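Local coordinates for protein phosphoglycerate oxidoreductase (Rhizobium etli, PDB 4HY3) that probably binds NAD(P)H and reduces 2-keto acids such as glyoxylate or hydroxypyruvate, at residues V286-E295 against G308-A316; F117-Q128 against P343-R351. All coordinates share one frame; numbering follows the deposited sequence.

Contact 1 joins the last two strands of the seven-stranded parallel sheet in the NAD-binding domain, whereas contact 2 pairs strand 122-125 with the C-terminal strand 347-348 at the border of the other, six-stranded sheet. The centres of contact 1 and contact 2 are 32 Å apart, on opposite sides of the chain's centre. Between contact 1 and contact 2 the nearest atoms are about 10 Å apart, so the two do not touch. Along the chain, contact 1 is nested inside the loop that contact 2 closes. Two long helices bridge them: 131-147, following strand 122-125, packs on I310 and S312, while 320-338, following segment 308-316, packs on C346. K347 of contact 2 lies near a GxGxxG pattern, probably the dinucleotide-binding loop, without touching it.

Contact 1: V286-E295 against G308-A316; sequences VAASDVYPEE and GFIRSAHRA
D290 reaches the turn at S312-A316 because CG stands opposite the main-chain nitrogen (chi1 -167°), and Y292 swings its ring toward F309 and R311 with CG opposite the carbonyl carbon (chi1 -66°). The carboxylate of D290 takes two backbone amides: R315 N meets the syn lone pair of D290 OD1 at 3.1 Å and nearly straight (168°), while A316 N approaches D290 OD2 from above the carboxylate plane at 2.9 Å. S312 OG adds a weak bond to OD1. Replacing D290 with an alanine would probably leave the amides of R315 and A316, and S312 OG, without their carboxylate acceptor and the turn less firmly held. Y292 OH lies in the plane of the F309 ring, at its edge, 3.5 Å from F309 CE2, and receives a long, weak bond from S312 N; F156 of the second subunit meets the Y292 ring. Behind this turn the parallel strands are joined by backbone hydrogen bonds, A287 N donating to G308 O (3.0 Å) and I310 N to A287 O (2.7 Å). Where this Rossmann-type pairing ends, a buried carboxylate probably takes over much of the holding, helped by weak bonds and by the second subunit.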
# COMPACT_ATOMS: atom_id res chain seq x y z
N VAL A 286 -3.28 -12.02 -28.48
CA VAL A 286 -2.46 -10.88 -28.89
C VAL A 286 -1.13 -10.89 -28.09
O VAL A 286 -1.09 -11.43 -26.98
CB VAL A 286 -3.29 -9.59 -28.71
CG1 VAL A 286 -3.21 -9.05 -27.28
CG2 VAL A 286 -2.90 -8.56 -29.77
N ALA A 287 -0.05 -10.35 -28.63
CA ALA A 287 1.26 -10.51 -27.94
C ALA A 287 2.37 -9.41 -28.07
O ALA A 287 2.30 -8.51 -28.90
CB ALA A 287 1.83 -11.89 -28.24
N ALA A 288 3.38 -9.51 -27.21
CA ALA A 288 4.58 -8.66 -27.28
C ALA A 288 5.72 -9.38 -26.61
O ALA A 288 5.57 -9.85 -25.50
CB ALA A 288 4.37 -7.34 -26.58
N SER A 289 6.85 -9.47 -27.30
CA SER A 289 8.05 -10.00 -26.69
C SER A 289 9.18 -8.99 -26.83
O SER A 289 9.14 -8.14 -27.73
CB SER A 289 8.46 -11.32 -27.35
OG SER A 289 9.71 -11.76 -26.82
N ASP A 290 10.18 -9.13 -25.95
CA ASP A 290 11.44 -8.39 -26.03
C ASP A 290 12.58 -9.29 -26.40
O ASP A 290 13.68 -8.84 -26.66
CB ASP A 290 11.77 -7.68 -24.70
CG ASP A 290 12.89 -6.65 -24.86
OD1 ASP A 290 12.75 -5.67 -25.64
OD2 ASP A 290 13.94 -6.84 -24.22
N VAL A 291 12.32 -10.59 -26.43
CA VAL A 291 13.37 -11.53 -26.75
C VAL A 291 12.93 -12.40 -27.93
O VAL A 291 11.73 -12.56 -28.17
CB VAL A 291 13.80 -12.32 -25.49
CG1 VAL A 291 12.68 -13.26 -25.05
CG2 VAL A 291 15.12 -13.08 -25.72
N TYR A 292 13.89 -12.91 -28.69
CA TYR A 292 13.59 -13.60 -29.95
C TYR A 292 14.50 -14.81 -30.13
O TYR A 292 15.58 -14.85 -29.53
CB TYR A 292 13.73 -12.62 -31.12
CG TYR A 292 12.68 -11.58 -31.04
CD1 TYR A 292 11.44 -11.78 -31.62
CD2 TYR A 292 12.89 -10.41 -30.33
CE1 TYR A 292 10.44 -10.82 -31.51
CE2 TYR A 292 11.90 -9.46 -30.21
CZ TYR A 292 10.68 -9.68 -30.79
OH TYR A 292 9.71 -8.74 -30.68
N PRO A 293 14.08 -15.79 -30.95
CA PRO A 293 14.84 -17.03 -31.06
C PRO A 293 16.24 -16.79 -31.62
O PRO A 293 17.14 -17.59 -31.35
CB PRO A 293 14.03 -17.87 -32.04
CG PRO A 293 13.26 -16.88 -32.85
CD PRO A 293 12.98 -15.72 -31.93
N GLU A 294 16.42 -15.70 -32.36
CA GLU A 294 17.74 -15.30 -32.84
C GLU A 294 17.92 -13.76 -32.80
O GLU A 294 17.01 -13.00 -33.17
CB GLU A 294 17.98 -15.86 -34.23
CG GLU A 294 19.42 -15.81 -34.68
CD GLU A 294 19.55 -15.92 -36.19
OE1 GLU A 294 18.62 -16.46 -36.83
OE2 GLU A 294 20.59 -15.47 -36.72
N GLU A 295 19.09 -13.30 -32.34
CA GLU A 295 19.30 -11.88 -32.10
C GLU A 295 20.65 -11.41 -32.55
O GLU A 295 21.65 -11.77 -31.92
CB GLU A 295 19.12 -11.53 -30.63
CG GLU A 295 17.71 -11.76 -30.12
CD GLU A 295 17.65 -11.82 -28.62
OE1 GLU A 295 18.74 -11.85 -28.00
OE2 GLU A 295 16.53 -11.83 -28.08
N GLY A 308 -0.70 -7.38 -34.52
CA GLY A 308 -1.17 -7.84 -33.21
C GLY A 308 -0.04 -8.30 -32.29
O GLY A 308 -0.30 -8.80 -31.19
N PHE A 309 1.19 -8.11 -32.76
CA PHE A 309 2.38 -8.50 -32.02
C PHE A 309 3.29 -7.26 -31.84
O PHE A 309 3.88 -6.79 -32.82
CB PHE A 309 3.13 -9.60 -32.79
CG PHE A 309 4.27 -10.22 -32.03
CD1 PHE A 309 4.11 -11.44 -31.39
CD2 PHE A 309 5.52 -9.58 -31.96
CE1 PHE A 309 5.16 -12.01 -30.69
CE2 PHE A 309 6.57 -10.15 -31.25
CZ PHE A 309 6.38 -11.37 -30.61
N ILE A 310 3.38 -6.75 -30.61
CA ILE A 310 4.31 -5.64 -30.27
C ILE A 310 5.77 -6.07 -30.12
O ILE A 310 6.08 -6.93 -29.29
CB ILE A 310 3.89 -4.90 -28.99
CG1 ILE A 310 2.65 -4.06 -29.24
CG2 ILE A 310 5.00 -3.98 -28.51
CD1 ILE A 310 1.94 -3.64 -27.97
N ARG A 311 6.66 -5.44 -30.90
CA ARG A 311 8.10 -5.79 -30.99
C ARG A 311 9.05 -4.85 -30.22
O ARG A 311 8.82 -3.63 -30.14
CB ARG A 311 8.55 -5.87 -32.46
CG ARG A 311 8.12 -7.13 -33.20
CD ARG A 311 7.78 -6.83 -34.67
NE ARG A 311 6.73 -5.81 -34.78
CZ ARG A 311 5.48 -6.03 -35.16
NH1 ARG A 311 5.08 -7.25 -35.51
NH2 ARG A 311 4.63 -5.01 -35.20
N SER A 312 10.13 -5.44 -29.69
CA SER A 312 11.10 -4.75 -28.83
C SER A 312 12.47 -5.46 -28.92
O SER A 312 12.60 -6.61 -28.48
CB SER A 312 10.58 -4.75 -27.39
OG SER A 312 10.98 -3.60 -26.68
N ALA A 313 13.47 -4.77 -29.46
CA ALA A 313 14.78 -5.35 -29.76
C ALA A 313 15.71 -5.66 -28.56
O ALA A 313 16.80 -5.07 -28.43
CB ALA A 313 15.49 -4.49 -30.78
N HIS A 314 15.30 -6.61 -27.71
CA HIS A 314 16.04 -7.05 -26.51
C HIS A 314 16.62 -5.90 -25.71
O HIS A 314 17.81 -5.85 -25.38
CB HIS A 314 17.10 -8.09 -26.89
CG HIS A 314 17.44 -9.06 -25.78
ND1 HIS A 314 17.31 -8.76 -24.47
CD2 HIS A 314 17.97 -10.35 -25.83
CE1 HIS A 314 17.71 -9.81 -23.72
NE2 HIS A 314 18.10 -10.79 -24.56
N ARG A 315 15.75 -4.96 -25.37
CA ARG A 315 16.18 -3.73 -24.71
C ARG A 315 15.38 -3.44 -23.47
O ARG A 315 15.24 -2.29 -23.07
CB ARG A 315 16.00 -2.58 -25.68
CG ARG A 315 14.55 -2.38 -26.06
CD ARG A 315 14.36 -1.66 -27.37
NE ARG A 315 13.26 -0.74 -27.16
CZ ARG A 315 13.40 0.57 -27.07
NH1 ARG A 315 14.61 1.10 -27.23
NH2 ARG A 315 12.34 1.33 -26.84
N ALA A 316 14.83 -4.47 -22.84
CA ALA A 316 13.98 -4.26 -21.68
C ALA A 316 14.80 -3.85 -20.46
O ALA A 316 14.30 -3.16 -19.58
CB ALA A 316 13.14 -5.49 -21.40

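Contact 2: F117-Q128 against P343-R351; sequences FQRGIHVVTTGQ and PMRCKRAER
T125 and K347 form the hydrogen-bonded pair of a short antiparallel ladder. T125 N donates to K347 O at 2.9 Å, on a lone pair in the carbonyl plane; the return bond, K347 N to T125 O at 2.8 Å, is less certain because the position of T125 O is less sure. T125 OG1 sits between its own backbone N and carbonyl carbon (chi1 44°), which brings it alongside K347 and gives K347 O a second, weak donor at 3.4 Å. Pairing fades on both sides. A349 N reaches V123 O only weakly, and Q128 NE2 makes a weak bond to the main-chain R345 O; the Q128 amide merely stands across the R345 guanidinium (planes 88° apart), with no bond between them. The other edge of strand 122-125 is taken by strand 99-101, with H122 O also receiving S99 OG. From helix 320-338, D333 accepts C346 N through one carboxylate oxygen and M344 N and R345 N through the other.

V124 CG1 and T126 CG2 both lie against C346, the latter 3.7 Å from C346 SG. The H122 ring has three neighbours: R348 CZ lies 4.2 Å above the H122 ring plane, offset toward the rim, with the planes 35° apart; G120 O is over the centre of the opposite face; and P343 CD comes obliquely to within 3.3 Å of H122 ND1. Neither R345 nor R348 finds its strongest polar partner within the two segments. R348 forms a salt bridge with E350 of the third subunit, reciprocated by E350 here, though E350 is poorly ordered, and R345 pairs with E216 of that subunit. The chemistry implies a division of labour: a short, weakly bonded strand is added mainly through the T125-K347 pair, while the charged side chains of R345, R348 and E350 turn to the third subunit.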
# COMPACT_ATOMS: atom_id res chain seq x y z
N PHE A 117 34.38 -21.15 -0.12
CA PHE A 117 33.17 -21.62 0.58
C PHE A 117 33.75 -22.19 1.84
O PHE A 117 33.40 -21.76 2.93
CB PHE A 117 32.36 -22.68 -0.19
CG PHE A 117 31.17 -22.13 -0.94
CD1 PHE A 117 30.32 -21.20 -0.36
CD2 PHE A 117 30.89 -22.57 -2.24
CE1 PHE A 117 29.22 -20.71 -1.07
CE2 PHE A 117 29.81 -22.07 -2.97
CZ PHE A 117 28.97 -21.15 -2.38
N GLN A 118 34.67 -23.14 1.66
CA GLN A 118 35.66 -23.49 2.66
C GLN A 118 36.11 -22.24 3.41
O GLN A 118 36.00 -22.17 4.63
CB GLN A 118 36.87 -24.11 1.97
CG GLN A 118 38.04 -24.44 2.90
CD GLN A 118 37.83 -25.75 3.63
OE1 GLN A 118 37.51 -26.78 3.02
NE2 GLN A 118 38.00 -25.72 4.95
N ARG A 119 36.62 -21.25 2.67
CA ARG A 119 37.23 -20.06 3.25
C ARG A 119 36.26 -19.02 3.83
O ARG A 119 36.66 -18.21 4.68
CB ARG A 119 38.15 -19.42 2.23
CG ARG A 119 39.47 -20.14 2.11
CD ARG A 119 40.18 -19.70 0.86
NE ARG A 119 41.27 -18.75 1.09
CZ ARG A 119 41.17 -17.43 0.97
NH1 ARG A 119 40.02 -16.85 0.67
NH2 ARG A 119 42.23 -16.68 1.17
N GLY A 120 35.01 -19.06 3.35
CA GLY A 120 33.94 -18.14 3.78
C GLY A 120 33.78 -16.95 2.83
O GLY A 120 33.33 -15.88 3.25
N ILE A 121 34.17 -17.15 1.57
CA ILE A 121 34.32 -16.07 0.62
C ILE A 121 33.02 -15.99 -0.16
O ILE A 121 32.69 -16.92 -0.89
CB ILE A 121 35.48 -16.32 -0.37
CG1 ILE A 121 36.81 -16.50 0.36
CG2 ILE A 121 35.68 -15.18 -1.35
CD1 ILE A 121 37.01 -15.56 1.51
N HIS A 122 32.29 -14.88 0.01
CA HIS A 122 31.01 -14.66 -0.65
C HIS A 122 31.19 -14.25 -2.08
O HIS A 122 32.10 -13.53 -2.42
CB HIS A 122 30.15 -13.63 0.11
CG HIS A 122 30.05 -13.89 1.60
ND1 HIS A 122 30.41 -12.97 2.53
CD2 HIS A 122 29.64 -15.01 2.32
CE1 HIS A 122 30.23 -13.47 3.76
NE2 HIS A 122 29.76 -14.72 3.64
N VAL A 123 30.30 -14.74 -2.93
CA VAL A 123 30.25 -14.34 -4.32
C VAL A 123 28.90 -13.73 -4.46
O VAL A 123 27.89 -14.39 -4.17
CB VAL A 123 30.32 -15.52 -5.28
CG1 VAL A 123 30.16 -15.00 -6.70
CG2 VAL A 123 31.61 -16.33 -5.12
N VAL A 124 28.86 -12.49 -4.93
CA VAL A 124 27.65 -11.72 -4.92
C VAL A 124 27.41 -11.26 -6.36
O VAL A 124 28.36 -11.16 -7.15
CB VAL A 124 27.77 -10.59 -3.88
CG1 VAL A 124 28.00 -9.24 -4.51
CG2 VAL A 124 26.55 -10.54 -2.99
N THR A 125 26.15 -11.01 -6.73
CA THR A 125 25.79 -10.63 -8.10
C THR A 125 24.80 -9.51 -8.04
O THR A 125 24.16 -9.27 -7.03
CB THR A 125 25.10 -11.76 -8.91
OG1 THR A 125 24.13 -12.40 -8.08
CG2 THR A 125 26.11 -12.79 -9.42
N THR A 126 24.65 -8.84 -9.17
CA THR A 126 24.04 -7.55 -9.16
C THR A 126 22.94 -7.50 -10.18
O THR A 126 22.49 -6.41 -10.53
CB THR A 126 25.11 -6.52 -9.53
OG1 THR A 126 25.73 -6.91 -10.77
CG2 THR A 126 26.16 -6.43 -8.43
N GLY A 127 22.55 -8.68 -10.66
CA GLY A 127 21.55 -8.85 -11.71
C GLY A 127 20.16 -8.31 -11.41
O GLY A 127 19.37 -8.08 -12.32
N GLN A 128 19.84 -8.09 -10.13
CA GLN A 128 18.50 -7.60 -9.84
C GLN A 128 18.29 -6.16 -10.26
O GLN A 128 17.15 -5.68 -10.26
CB GLN A 128 18.09 -7.86 -8.41
CG GLN A 128 18.74 -6.96 -7.42
CD GLN A 128 17.89 -6.83 -6.20
OE1 GLN A 128 16.67 -7.03 -6.26
NE2 GLN A 128 18.52 -6.49 -5.07
N PRO A 343 27.05 -9.78 3.35
CA PRO A 343 26.51 -8.91 2.30
C PRO A 343 25.00 -9.17 2.19
O PRO A 343 24.56 -10.30 2.40
CB PRO A 343 27.25 -9.39 1.05
CG PRO A 343 27.52 -10.84 1.32
CD PRO A 343 27.85 -10.89 2.79
N MSE A 344 24.24 -8.12 1.90
CA MSE A 344 22.78 -8.20 1.86
C MSE A 344 22.23 -7.83 0.53
O MSE A 344 21.22 -8.38 0.11
CB MSE A 344 22.12 -7.20 2.81
CG MSE A 344 22.28 -7.46 4.30
SE MSE A 344 21.83 -9.32 4.77
CE MSE A 344 19.86 -9.26 4.87
N ARG A 345 22.89 -6.90 -0.14
CA ARG A 345 22.28 -6.13 -1.22
C ARG A 345 22.26 -6.89 -2.54
O ARG A 345 21.24 -6.93 -3.22
CB ARG A 345 22.97 -4.75 -1.37
CG ARG A 345 22.19 -3.76 -2.24
CD ARG A 345 20.77 -4.28 -2.41
NE ARG A 345 19.79 -3.25 -2.67
CZ ARG A 345 18.48 -3.47 -2.77
NH1 ARG A 345 17.97 -4.68 -2.63
NH2 ARG A 345 17.67 -2.46 -3.02
N CYS A 346 23.40 -7.45 -2.90
CA CYS A 346 23.53 -8.22 -4.12
C CYS A 346 23.21 -9.66 -3.79
O CYS A 346 23.29 -10.05 -2.62
CB CYS A 346 24.96 -8.10 -4.65
SG CYS A 346 25.70 -6.43 -4.74
N LYS A 347 22.88 -10.46 -4.79
CA LYS A 347 22.51 -11.85 -4.56
C LYS A 347 23.71 -12.75 -4.17
O LYS A 347 24.78 -12.65 -4.75
CB LYS A 347 21.79 -12.42 -5.78
CG LYS A 347 21.10 -13.73 -5.48
CD LYS A 347 20.88 -14.59 -6.72
CE LYS A 347 19.49 -14.37 -7.33
NZ LYS A 347 19.00 -15.61 -8.02
N ARG A 348 23.53 -13.61 -3.18
CA ARG A 348 24.55 -14.61 -2.84
C ARG A 348 24.41 -15.87 -3.72
O ARG A 348 23.34 -16.09 -4.30
CB ARG A 348 24.38 -15.02 -1.39
CG ARG A 348 25.69 -15.26 -0.70
CD ARG A 348 25.89 -14.19 0.33
NE ARG A 348 25.78 -14.81 1.64
CZ ARG A 348 25.44 -14.17 2.75
NH1 ARG A 348 25.15 -12.87 2.72
NH2 ARG A 348 25.38 -14.84 3.89
N ALA A 349 25.46 -16.69 -3.80
CA ALA A 349 25.46 -18.02 -4.46
C ALA A 349 25.89 -19.14 -3.50
O ALA A 349 26.68 -18.85 -2.60
CB ALA A 349 26.40 -17.99 -5.64
N GLU A 350 25.42 -20.39 -3.68
CA GLU A 350 25.79 -21.50 -2.74
C GLU A 350 25.71 -22.93 -3.24
O GLU A 350 26.62 -23.74 -3.06
CB GLU A 350 24.94 -21.48 -1.44
CG GLU A 350 24.19 -20.19 -1.09
CD GLU A 350 22.94 -19.99 -1.94
OE1 GLU A 350 23.00 -20.23 -3.17
OE2 GLU A 350 21.90 -19.58 -1.36
N ARG A 351 24.56 -23.26 -3.81
CA ARG A 351 24.11 -24.63 -3.95
C ARG A 351 24.06 -24.92 -5.41
O ARG A 351 23.15 -25.59 -5.87
CB ARG A 351 22.69 -24.73 -3.40
CG ARG A 351 22.37 -25.94 -2.56
CD ARG A 351 22.29 -25.56 -1.09
NE ARG A 351 21.88 -26.71 -0.29
CZ ARG A 351 22.72 -27.60 0.25
NH1 ARG A 351 24.03 -27.46 0.11
NH2 ARG A 351 22.24 -28.63 0.96